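Actin-binding protein (Saccharomyces cerevisiae, PDB 1HQZ) binds actin filaments and recruits the ARP2/3 complex to their sides, regulating actin assembly; this chain is its N-terminal cofilin-homology domain. Local coordinates at residues Glu4-Thr9 / Ala104-Asn109. Sequence-based numbering, arbitrary orientation.
Sequences EPIDYT and AAVANN
Tyr8 reaches from the N-terminal loop to the flank of helix 93-110, where its ring meets Ala105, Val106 and Asn109. Its CB points toward the helix and CG lies between the backbone N and the carbonyl carbon (chi1 52°); at the far end of the ring, Asn109 ND2 donates a hydrogen bond to Tyr8 OH across 3.1 Å. This bond is bent, 141° at the hydrogen, and OH lies somewhat off the amide plane. Asn109 CB also touches the hydroxyl, 3.2 Å from Tyr8 OH, while the methyl of Ala105 sits at the ring edge, CB 4.2 Å from Tyr8 CE2. Val106 CG2 lies obliquely to the ring, 4.3 Å from Tyr8 CD2. The same methyl receives Ile6: the isoleucine chain is extended through chi2 (-178°), crosses the valine at about a right angle and has Ile6 CD1 3.8 Å from Val106 CG2. Tyr66 on strand 65-71 touches both Ile6 and Val106, carrying this apolar patch on to the sheet. An alanine in place of Tyr8 would probably leave the Asn109 amide without this acceptor and open a gap beside Ala105 and Val106. Loop 4-9, leading to helix 12-24, is thus laid against the C-terminal part of a helix that packs on the central mixed sheet, in the ADF-homology (cofilin-like) fold.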
loop_
_atom_site.group_PDB
_atom_site.type_symbol
_atom_site.label_atom_id
_atom_site.label_comp_id
_atom_site.label_asym_id
_atom_site.label_seq_id
_atom_site.Cartn_x
_atom_site.Cartn_y
_atom_site.Cartn_z
ATOM N N GLU A 4 3.754 16.547 -10.531
ATOM C CA GLU A 4 2.597 16.609 -9.642
ATOM C C GLU A 4 2.883 15.868 -8.333
ATOM O O GLU A 4 2.642 14.667 -8.226
ATOM C CB GLU A 4 1.387 15.997 -10.350
ATOM C CG GLU A 4 0.042 16.532 -9.901
ATOM C CD GLU A 4 -1.081 16.146 -10.854
ATOM O OE1 GLU A 4 -1.419 14.945 -10.934
ATOM O OE2 GLU A 4 -1.619 17.045 -11.533
ATOM N N PRO A 5 3.405 16.584 -7.320
ATOM C CA PRO A 5 3.738 16.014 -6.007
ATOM C C PRO A 5 2.534 15.404 -5.303
ATOM O O PRO A 5 1.409 15.881 -5.457
ATOM C CB PRO A 5 4.297 17.212 -5.239
ATOM C CG PRO A 5 4.833 18.099 -6.323
ATOM C CD PRO A 5 3.744 18.016 -7.358
ATOM N N ILE A 6 2.774 14.354 -4.526
ATOM C CA ILE A 6 1.696 13.695 -3.806
ATOM C C ILE A 6 1.421 14.415 -2.497
ATOM O O ILE A 6 2.334 14.929 -1.855
ATOM C CB ILE A 6 2.035 12.220 -3.475
ATOM C CG1 ILE A 6 0.839 11.563 -2.779
ATOM C CG2 ILE A 6 3.263 12.153 -2.568
ATOM C CD1 ILE A 6 1.065 10.126 -2.368
ATOM N N ASP A 7 0.157 14.449 -2.099
ATOM C CA ASP A 7 -0.199 15.093 -0.848
ATOM C C ASP A 7 -0.733 14.071 0.138
ATOM O O ASP A 7 -1.856 13.591 -0.005
ATOM C CB ASP A 7 -1.241 16.193 -1.085
ATOM C CG ASP A 7 -1.910 16.651 0.202
ATOM O OD1 ASP A 7 -1.241 16.660 1.263
ATOM O OD2 ASP A 7 -3.106 17.012 0.147
ATOM N N TYR A 8 0.087 13.736 1.131
ATOM C CA TYR A 8 -0.305 12.778 2.160
ATOM C C TYR A 8 -0.147 13.363 3.560
ATOM O O TYR A 8 -0.150 12.628 4.550
ATOM C CB TYR A 8 0.522 11.485 2.049
ATOM C CG TYR A 8 2.026 11.682 2.001
ATOM C CD1 TYR A 8 2.704 12.333 3.027
ATOM C CD2 TYR A 8 2.773 11.199 0.929
ATOM C CE1 TYR A 8 4.092 12.496 2.988
ATOM C CE2 TYR A 8 4.152 11.354 0.880
ATOM C CZ TYR A 8 4.806 12.000 1.911
ATOM O OH TYR A 8 6.179 12.129 1.867
ATOM N N THR A 9 -0.002 14.683 3.645
ATOM C CA THR A 9 0.165 15.329 4.945
ATOM C C THR A 9 -1.119 16.005 5.426
ATOM O O THR A 9 -1.332 16.159 6.630
ATOM C CB THR A 9 1.321 16.353 4.912
ATOM O OG1 THR A 9 1.126 17.261 3.822
ATOM C CG2 THR A 9 2.654 15.642 4.736
ATOM N N ALA A 104 8.266 6.618 -4.343
ATOM C CA ALA A 104 9.510 6.714 -3.594
ATOM C C ALA A 104 9.249 7.532 -2.325
ATOM O O ALA A 104 9.689 7.163 -1.236
ATOM C CB ALA A 104 10.585 7.382 -4.452
ATOM N N ALA A 105 8.511 8.630 -2.466
ATOM C CA ALA A 105 8.182 9.491 -1.325
ATOM C C ALA A 105 7.391 8.729 -0.260
ATOM O O ALA A 105 7.681 8.828 0.939
ATOM C CB ALA A 105 7.385 10.706 -1.793
ATOM N N VAL A 106 6.382 7.981 -0.697
ATOM C CA VAL A 106 5.568 7.198 0.222
ATOM C C VAL A 106 6.413 6.148 0.942
ATOM O O VAL A 106 6.240 5.903 2.136
ATOM C CB VAL A 106 4.440 6.456 -0.519
ATOM C CG1 VAL A 106 3.730 5.493 0.443
ATOM C CG2 VAL A 106 3.459 7.453 -1.096
ATOM N N ALA A 107 7.326 5.525 0.208
ATOM C CA ALA A 107 8.161 4.489 0.790
ATOM C C ALA A 107 9.200 5.043 1.756
ATOM O O ALA A 107 9.532 4.392 2.742
ATOM C CB ALA A 107 8.843 3.685 -0.319
ATOM N N ASN A 108 9.704 6.246 1.482
ATOM C CA ASN A 108 10.723 6.842 2.344
ATOM C C ASN A 108 10.180 7.715 3.478
ATOM O O ASN A 108 10.812 7.827 4.527
ATOM C CB ASN A 108 11.715 7.694 1.527
ATOM C CG ASN A 108 12.307 6.954 0.332
ATOM O OD1 ASN A 108 12.642 5.765 0.407
ATOM N ND2 ASN A 108 12.459 7.672 -0.779
ATOM N N ASN A 109 9.011 8.319 3.287
ATOM C CA ASN A 109 8.476 9.211 4.308
ATOM C C ASN A 109 7.176 8.823 4.996
ATOM O O ASN A 109 6.939 9.230 6.135
ATOM C CB ASN A 109 8.291 10.614 3.723
ATOM C CG ASN A 109 9.461 11.048 2.869
ATOM O OD1 ASN A 109 10.603 11.051 3.316
ATOM N ND2 ASN A 109 9.178 11.419 1.629
#